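Local coordinates for protein oxidoreductase, zinc-binding dehydrogenase family (Myxococcus xanthus, PDB 5K1S) that serves as a zinc-binding, medium-chain-type reductase in the alternative de novo biosynthesis of isovaleryl coenzyme A, at residues A[46-51]-A[85-90]; A[55-60]-A[77-82]; A[183-188]-A[252-257]. All coordinates share one frame; numbering follows the deposited sequence.

Contact 1. Residues A[46-51]-A[85-90]; sequences EVLLRV and VIEVGP
The flat carboxylate of Glu87 meets Leu48 at one oxygen: Leu48 CD2 comes to 3.5 Å from Glu87 OE1, while OE2 is salt-bridged to Arg41. Glu87 reaches this place on a fully extended chain. Leu48 N donates to Glu87 O (2.9 Å), Ile86 N to Leu48 O (3.1 Å) and Gly89 N to Glu46 O. The antiparallel register slips by one between Leu48 and Leu49, a beta bulge in which Ile86 is the extra residue. With CG1 set between its backbone N and carbonyl carbon (chi1 64°), Ile86 lays CD1 against Leu48 CD2 at 3.6 Å and turns CG2 onto Arg50 CB, also 3.6 Å away. An alanine here would probably open a gap beside Leu48 and take away the CG2 contact with Arg50 CB. On the sheet face of Val47, Leu49, Val85 and Val88, Val85 CG2 touches both Val47 CG1 (3.7 Å) and Leu49 CD2 (3.8 Å). The pair belongs to the GroES-like domain: strand 141-145 bonds to the other edge of 46-51, Val85 bonds to Gly98, and strands 100-103 and 149-151 pack on Leu49.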
loop_
_atom_site.group_PDB
_atom_site.type_symbol
_atom_site.label_atom_id
_atom_site.label_comp_id
_atom_site.label_asym_id
_atom_site.label_seq_id
_atom_site.Cartn_x
_atom_site.Cartn_y
_atom_site.Cartn_z
ATOM N N GLU A 46 20.719 -17.660 23.862
ATOM C CA GLU A 46 19.554 -17.275 24.645
ATOM C C GLU A 46 19.982 -16.564 25.923
ATOM O O GLU A 46 21.157 -16.538 26.296
ATOM C CB GLU A 46 18.697 -18.500 24.976
ATOM C CG GLU A 46 18.110 -19.190 23.757
ATOM C CD GLU A 46 17.228 -20.369 24.121
ATOM O OE1 GLU A 46 17.420 -20.944 25.216
ATOM O OE2 GLU A 46 16.339 -20.721 23.317
ATOM N N VAL A 47 18.992 -15.992 26.600
ATOM C CA VAL A 47 19.202 -15.174 27.788
ATOM C C VAL A 47 18.069 -15.455 28.765
ATOM O O VAL A 47 16.910 -15.593 28.360
ATOM C CB VAL A 47 19.266 -13.676 27.419
ATOM C CG1 VAL A 47 18.854 -12.790 28.587
ATOM C CG2 VAL A 47 20.667 -13.311 26.949
ATOM N N LEU A 48 18.401 -15.539 30.052
ATOM C CA LEU A 48 17.409 -15.705 31.106
ATOM C C LEU A 48 17.079 -14.337 31.688
ATOM O O LEU A 48 17.973 -13.629 32.159
ATOM C CB LEU A 48 17.913 -16.646 32.199
ATOM C CG LEU A 48 16.969 -16.867 33.386
ATOM C CD1 LEU A 48 15.645 -17.470 32.932
ATOM C CD2 LEU A 48 17.619 -17.751 34.434
ATOM N N LEU A 49 15.800 -13.975 31.658
ATOM C CA LEU A 49 15.343 -12.672 32.110
ATOM C C LEU A 49 14.611 -12.788 33.439
ATOM O O LEU A 49 13.917 -13.773 33.704
ATOM C CB LEU A 49 14.412 -12.024 31.081
ATOM C CG LEU A 49 15.060 -11.416 29.838
ATOM C CD1 LEU A 49 13.983 -10.975 28.866
ATOM C CD2 LEU A 49 15.957 -10.243 30.206
ATOM N N ARG A 50 14.778 -11.764 34.270
ATOM C CA ARG A 50 14.030 -11.623 35.516
ATOM C C ARG A 50 12.951 -10.582 35.250
ATOM O O ARG A 50 13.216 -9.377 35.265
ATOM C CB ARG A 50 14.953 -11.218 36.660
ATOM C CG ARG A 50 14.404 -11.504 38.049
ATOM C CD ARG A 50 13.469 -10.415 38.542
ATOM N NE ARG A 50 13.579 -10.233 39.988
ATOM C CZ ARG A 50 14.453 -9.425 40.582
ATOM N NH1 ARG A 50 15.307 -8.705 39.861
ATOM N NH2 ARG A 50 14.477 -9.333 41.906
ATOM N N VAL A 51 11.734 -11.052 34.991
ATOM C CA VAL A 51 10.669 -10.176 34.521
ATOM C C VAL A 51 10.228 -9.270 35.661
ATOM O O VAL A 51 9.787 -9.742 36.715
ATOM C CB VAL A 51 9.489 -10.992 33.978
ATOM C CG1 VAL A 51 8.437 -10.068 33.372
ATOM C CG2 VAL A 51 9.971 -12.010 32.947
ATOM N N VAL A 85 18.605 -9.156 32.765
ATOM C CA VAL A 85 19.404 -10.325 32.410
ATOM C C VAL A 85 20.105 -10.818 33.672
ATOM O O VAL A 85 20.986 -10.139 34.207
ATOM C CB VAL A 85 20.413 -9.997 31.305
ATOM C CG1 VAL A 85 21.283 -11.210 30.988
ATOM C CG2 VAL A 85 19.689 -9.511 30.058
ATOM N N ILE A 86 19.717 -12.002 34.155
ATOM C CA ILE A 86 20.379 -12.617 35.302
ATOM C C ILE A 86 21.301 -13.757 34.898
ATOM O O ILE A 86 22.117 -14.198 35.723
ATOM C CB ILE A 86 19.358 -13.129 36.340
ATOM C CG1 ILE A 86 18.487 -14.243 35.746
ATOM C CG2 ILE A 86 18.494 -11.977 36.834
ATOM C CD1 ILE A 86 17.701 -15.015 36.783
ATOM N N GLU A 87 21.195 -14.252 33.668
ATOM C CA GLU A 87 22.056 -15.327 33.202
ATOM C C GLU A 87 22.080 -15.297 31.683
ATOM O O GLU A 87 21.070 -14.984 31.048
ATOM C CB GLU A 87 21.568 -16.692 33.701
ATOM C CG GLU A 87 22.420 -17.864 33.244
ATOM C CD GLU A 87 21.828 -19.197 33.650
ATOM O OE1 GLU A 87 20.748 -19.200 34.276
ATOM O OE2 GLU A 87 22.439 -20.241 33.341
ATOM N N VAL A 88 23.235 -15.621 31.112
ATOM C CA VAL A 88 23.410 -15.677 29.669
ATOM C C VAL A 88 23.954 -17.048 29.304
ATOM O O VAL A 88 24.749 -17.629 30.052
ATOM C CB VAL A 88 24.355 -14.567 29.159
ATOM C CG1 VAL A 88 23.843 -13.195 29.579
ATOM C CG2 VAL A 88 25.775 -14.790 29.664
ATOM N N GLY A 89 23.518 -17.568 28.161
ATOM C CA GLY A 89 24.105 -18.758 27.601
ATOM C C GLY A 89 25.270 -18.389 26.711
ATOM O O GLY A 89 25.549 -17.208 26.482
ATOM N N PRO A 90 25.982 -19.388 26.196
ATOM C CA PRO A 90 27.065 -19.095 25.253
ATOM C C PRO A 90 26.531 -18.398 24.010
ATOM O O PRO A 90 25.345 -18.475 23.680
ATOM C CB PRO A 90 27.643 -20.477 24.924
ATOM C CG PRO A 90 26.576 -21.449 25.300
ATOM C CD PRO A 90 25.831 -20.831 26.440
#

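Contact 2. Residues A[55-60]-A[77-82]; sequences GVCYHD and LGHEAA. With ZN (zinc ion), chain F.
Cys57 and His79 share a zinc ion, bound by Cys57 SG at 2.5 Å and His79 NE2 at 2.0 Å, with Cys166 as a further protein ligand. Van der Waals contacts steady the imidazole: His59 CB lies in its plane, at the edge, 3.6 Å from His79 CE1, and the two histidine rings are turned 71° apart. Cys57 CB also touches His79 CE1. Among the hydrogen bonds, Gly55 N donates to Glu80 O (2.7 Å), linking the two segments backbone to backbone, and His59 NE2 is hydrogen-bonded to Glu132. Cys57 and Asp60 form a capping box at the start of helix 58-64: Cys57 N donates to Asp60 OD2 (3.1 Å), meeting it from above the carboxylate plane, and His59 N makes a weak bond to Cys57 SG. Cys57 is thus both a zinc ligand and the N-cap of the helix. A water joins both segments, donating to Gly55 O and Asp60 OD2 and accepting from His79 N; it sits 3.7 Å above the centre of the His79 ring. Gly78, His79 and Glu80 match the GHE signature of zinc-containing medium-chain dehydrogenases, and this Cys-His-Cys site is consistent with the catalytic-type zinc site of alcohol dehydrogenases.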
loop_
_atom_site.group_PDB
_atom_site.type_symbol
_atom_site.label_atom_id
_atom_site.label_comp_id
_atom_site.label_asym_id
_atom_site.label_seq_id
_atom_site.Cartn_x
_atom_site.Cartn_y
_atom_site.Cartn_z
ATOM N N GLY A 55 3.415 -6.120 29.905
ATOM C CA GLY A 55 2.223 -5.432 29.466
ATOM C C GLY A 55 1.135 -6.399 29.038
ATOM O O GLY A 55 1.396 -7.468 28.486
ATOM N N VAL A 56 -0.106 -6.010 29.309
ATOM C CA VAL A 56 -1.275 -6.781 28.900
ATOM C C VAL A 56 -1.755 -6.213 27.571
ATOM O O VAL A 56 -2.210 -5.068 27.500
ATOM C CB VAL A 56 -2.383 -6.731 29.959
ATOM C CG1 VAL A 56 -3.576 -7.582 29.524
ATOM C CG2 VAL A 56 -1.852 -7.197 31.307
ATOM N N CYS A 57 -1.647 -7.014 26.517
ATOM C CA CYS A 57 -2.086 -6.639 25.182
ATOM C C CYS A 57 -3.307 -7.468 24.801
ATOM O O CYS A 57 -3.372 -8.661 25.108
ATOM C CB CYS A 57 -0.960 -6.853 24.166
ATOM S SG CYS A 57 -1.403 -6.478 22.466
ATOM N N TYR A 58 -4.279 -6.831 24.140
ATOM C CA TYR A 58 -5.489 -7.549 23.750
ATOM C C TYR A 58 -5.158 -8.793 22.938
ATOM O O TYR A 58 -5.921 -9.766 22.945
ATOM C CB TYR A 58 -6.423 -6.638 22.954
ATOM C CG TYR A 58 -7.729 -7.304 22.586
ATOM C CD1 TYR A 58 -8.782 -7.355 23.489
ATOM C CD2 TYR A 58 -7.906 -7.892 21.341
ATOM C CE1 TYR A 58 -9.976 -7.967 23.162
ATOM C CE2 TYR A 58 -9.098 -8.507 21.005
ATOM C CZ TYR A 58 -10.129 -8.540 21.918
ATOM O OH TYR A 58 -11.319 -9.150 21.589
ATOM N N HIS A 59 -4.031 -8.772 22.223
ATOM C CA HIS A 59 -3.506 -9.985 21.606
ATOM C C HIS A 59 -3.507 -11.143 22.598
ATOM O O HIS A 59 -3.817 -12.283 22.236
ATOM C CB HIS A 59 -2.093 -9.706 21.089
ATOM C CG HIS A 59 -1.498 -10.819 20.284
ATOM N ND1 HIS A 59 -1.725 -10.965 18.933
ATOM C CD2 HIS A 59 -0.664 -11.828 20.635
ATOM C CE1 HIS A 59 -1.064 -12.017 18.487
ATOM N NE2 HIS A 59 -0.411 -12.558 19.500
ATOM N N ASP A 60 -3.173 -10.862 23.863
ATOM C CA ASP A 60 -3.155 -11.905 24.885
ATOM C C ASP A 60 -4.547 -12.477 25.117
ATOM O O ASP A 60 -4.696 -13.670 25.403
ATOM C CB ASP A 60 -2.592 -11.353 26.196
ATOM C CG ASP A 60 -1.168 -10.848 26.056
ATOM O OD1 ASP A 60 -0.436 -11.349 25.175
ATOM O OD2 ASP A 60 -0.782 -9.951 26.835
ATOM N N LEU A 77 1.444 -16.925 28.882
ATOM C CA LEU A 77 1.154 -15.919 27.875
ATOM C C LEU A 77 1.968 -14.653 28.125
ATOM O O LEU A 77 2.626 -14.496 29.156
ATOM C CB LEU A 77 -0.342 -15.594 27.864
ATOM C CG LEU A 77 -1.303 -16.785 27.950
ATOM C CD1 LEU A 77 -2.735 -16.321 27.714
ATOM C CD2 LEU A 77 -0.927 -17.892 26.970
ATOM N N GLY A 78 1.918 -13.742 27.157
ATOM C CA GLY A 78 2.532 -12.436 27.304
ATOM C C GLY A 78 3.722 -12.231 26.394
ATOM O O GLY A 78 4.662 -13.033 26.397
ATOM N N HIS A 79 3.699 -11.152 25.612
ATOM C CA HIS A 79 4.785 -10.823 24.700
ATOM C C HIS A 79 5.385 -9.448 24.957
ATOM O O HIS A 79 6.269 -9.023 24.202
ATOM C CB HIS A 79 4.298 -10.902 23.245
ATOM C CG HIS A 79 3.252 -9.887 22.896
ATOM N ND1 HIS A 79 1.948 -10.232 22.614
ATOM C CD2 HIS A 79 3.320 -8.540 22.777
ATOM C CE1 HIS A 79 1.257 -9.141 22.338
ATOM N NE2 HIS A 79 2.065 -8.100 22.433
ATOM N N GLU A 80 4.943 -8.747 25.999
ATOM C CA GLU A 80 5.324 -7.360 26.227
ATOM C C GLU A 80 6.060 -7.245 27.557
ATOM O O GLU A 80 5.644 -6.497 28.445
ATOM C CB GLU A 80 4.075 -6.475 26.203
ATOM C CG GLU A 80 4.276 -5.110 25.567
ATOM C CD GLU A 80 2.965 -4.355 25.412
ATOM O OE1 GLU A 80 1.903 -4.934 25.729
ATOM O OE2 GLU A 80 2.988 -3.188 24.967
ATOM N N ALA A 81 7.164 -7.974 27.693
ATOM C CA ALA A 81 7.853 -8.134 28.964
ATOM C C ALA A 81 9.121 -7.291 29.003
ATOM O O ALA A 81 9.824 -7.155 27.997
ATOM C CB ALA A 81 8.203 -9.603 29.206
ATOM N N ALA A 82 9.404 -6.730 30.175
ATOM C CA ALA A 82 10.627 -5.984 30.433
ATOM C C ALA A 82 11.253 -6.536 31.702
ATOM O O ALA A 82 10.568 -6.684 32.719
ATOM C CB ALA A 82 10.347 -4.485 30.580
HETATM ZN ZN ZN F . 0.904 -6.704 21.562
HETATM O O HOH W 1 1.686 -9.153 26.230
#

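Contact 3. Residues A[183-188]-A[252-257]; sequences AGETVL and GVDVAV
Val187 pairs with Val255 and Leu188 with Ala256 in parallel register, the short strand axes approaching to 4.6 Å at 30°. Leu188 N donates to Val255 O (2.9 Å) and Val257 N to Leu188 O, while Thr186 O takes Asp254 N (3.1 Å) and, weakly, Val255 N. Where the chain turns at Asp254, its carboxylate takes over the pairing: OD1 accepts from Thr186 N (3.0 Å, nearly straight at 175°) and from Thr186 OG1 (2.9 Å). The two donors arrive on the anti side of OD1 but from opposite faces of the carboxylate plane, a double grip that limits its rotation. Thr186 delivers its hydroxyl by placing OG1 between its own backbone N and carbonyl carbon (chi1 54°). Beside them Glu185 CG rests on Asp254 CB at 3.8 Å; Glu185 OE1 accepts from Arg182 N and is salt-bridged to Arg277, which probably eases its nearness to Asp254. On one face Val187 CG2 and Val255 CG1 lie 3.7 Å apart, their side chains pointing the same way; on the other Leu188 CB meets Ala256 CB, and it also touches Val253 CG2, which comes before the corner. These are the two central strands of the Rossmann-type sheet, flanked by strands 210-215 and 276-280, with helix 240-247 covering Leu188 and Val253 and Val181 covering Val187 and Val255.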
loop_
_atom_site.group_PDB
_atom_site.type_symbol
_atom_site.label_atom_id
_atom_site.label_comp_id
_atom_site.label_asym_id
_atom_site.label_seq_id
_atom_site.Cartn_x
_atom_site.Cartn_y
_atom_site.Cartn_z
ATOM N N ALA A 183 9.239 16.135 8.087
ATOM C CA ALA A 183 8.842 17.388 8.710
ATOM C C ALA A 183 8.166 18.293 7.689
ATOM O O ALA A 183 8.670 18.485 6.579
ATOM C CB ALA A 183 10.061 18.086 9.313
ATOM N N GLY A 184 7.015 18.846 8.069
ATOM C CA GLY A 184 6.237 19.713 7.212
ATOM C C GLY A 184 4.984 19.071 6.656
ATOM O O GLY A 184 4.057 19.793 6.263
ATOM N N GLU A 185 4.924 17.744 6.614
ATOM C CA GLU A 185 3.750 17.055 6.109
ATOM C C GLU A 185 2.624 17.084 7.139
ATOM O O GLU A 185 2.846 17.256 8.340
ATOM C CB GLU A 185 4.086 15.606 5.752
ATOM C CG GLU A 185 4.898 15.450 4.477
ATOM C CD GLU A 185 5.280 14.008 4.205
ATOM O OE1 GLU A 185 5.548 13.268 5.174
ATOM O OE2 GLU A 185 5.309 13.611 3.020
ATOM N N THR A 186 1.401 16.916 6.646
ATOM C CA THR A 186 0.217 16.819 7.487
ATOM C C THR A 186 -0.167 15.353 7.627
ATOM O O THR A 186 -0.318 14.648 6.623
ATOM C CB THR A 186 -0.944 17.619 6.896
ATOM O OG1 THR A 186 -1.171 17.207 5.542
ATOM C CG2 THR A 186 -0.641 19.110 6.926
ATOM N N VAL A 187 -0.324 14.899 8.868
ATOM C CA VAL A 187 -0.551 13.491 9.176
ATOM C C VAL A 187 -1.959 13.332 9.730
ATOM O O VAL A 187 -2.358 14.056 10.652
ATOM C CB VAL A 187 0.491 12.961 10.176
ATOM C CG1 VAL A 187 0.300 11.465 10.403
ATOM C CG2 VAL A 187 1.901 13.258 9.683
ATOM N N LEU A 188 -2.704 12.384 9.172
ATOM C CA LEU A 188 -4.014 12.007 9.682
ATOM C C LEU A 188 -3.880 10.712 10.471
ATOM O O LEU A 188 -3.291 9.743 9.984
ATOM C CB LEU A 188 -5.017 11.829 8.541
ATOM C CG LEU A 188 -6.407 11.326 8.936
ATOM C CD1 LEU A 188 -7.093 12.315 9.867
ATOM C CD2 LEU A 188 -7.252 11.073 7.700
ATOM N N GLY A 252 -6.170 18.406 1.649
ATOM C CA GLY A 252 -6.015 17.031 2.076
ATOM C C GLY A 252 -4.775 16.850 2.925
ATOM O O GLY A 252 -4.087 17.805 3.302
ATOM N N VAL A 253 -4.482 15.589 3.229
ATOM C CA VAL A 253 -3.325 15.239 4.040
ATOM C C VAL A 253 -2.304 14.521 3.168
ATOM O O VAL A 253 -2.628 13.926 2.135
ATOM C CB VAL A 253 -3.707 14.373 5.260
ATOM C CG1 VAL A 253 -4.595 15.162 6.211
ATOM C CG2 VAL A 253 -4.395 13.090 4.818
ATOM N N ASP A 254 -1.042 14.588 3.598
ATOM C CA ASP A 254 0.033 13.925 2.872
ATOM C C ASP A 254 0.090 12.437 3.198
ATOM O O ASP A 254 0.305 11.611 2.304
ATOM C CB ASP A 254 1.372 14.589 3.199
ATOM C CG ASP A 254 1.402 16.056 2.822
ATOM O OD1 ASP A 254 1.027 16.895 3.668
ATOM O OD2 ASP A 254 1.801 16.371 1.681
ATOM N N VAL A 255 -0.101 12.082 4.467
ATOM C CA VAL A 255 -0.043 10.697 4.915
ATOM C C VAL A 255 -1.124 10.485 5.964
ATOM O O VAL A 255 -1.521 11.415 6.671
ATOM C CB VAL A 255 1.355 10.339 5.477
ATOM C CG1 VAL A 255 1.738 11.287 6.601
ATOM C CG2 VAL A 255 1.403 8.891 5.956
ATOM N N ALA A 256 -1.604 9.245 6.059
ATOM C CA ALA A 256 -2.627 8.877 7.028
ATOM C C ALA A 256 -2.212 7.598 7.740
ATOM O O ALA A 256 -1.766 6.642 7.099
ATOM C CB ALA A 256 -3.990 8.687 6.354
ATOM N N VAL A 257 -2.361 7.589 9.060
ATOM C CA VAL A 257 -2.082 6.419 9.884
ATOM C C VAL A 257 -3.431 5.790 10.215
ATOM O O VAL A 257 -4.157 6.268 11.092
ATOM C CB VAL A 257 -1.301 6.790 11.147
ATOM C CG1 VAL A 257 -1.032 5.555 11.994
ATOM C CG2 VAL A 257 0.003 7.482 10.777
#

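Overall arrangement
Contacts 1 and 2 use the same two strands, 46-56 and 80-88, and contact 2 is nested within the chain loop that contact 1 closes; they touch where Val51 packs on Ala81 and Ala82. Contact 1 is partly buried, toward the periphery, and rests on antiparallel bonds and aliphatic packing. Contact 2, deeper and about 9 Å from the chain centre, keeps one backbone bond between its segments and relies mainly on metal, water and helix-cap bonds. Contact 3 is also buried but lies in the separate Rossmann-type sheet, its centre about 42 Å from that of contact 1 and about 31 Å from that of contact 2; there parallel valine-rich pairing gives way to two bonds from Thr186 to the Asp254 carboxylate where the chain turns.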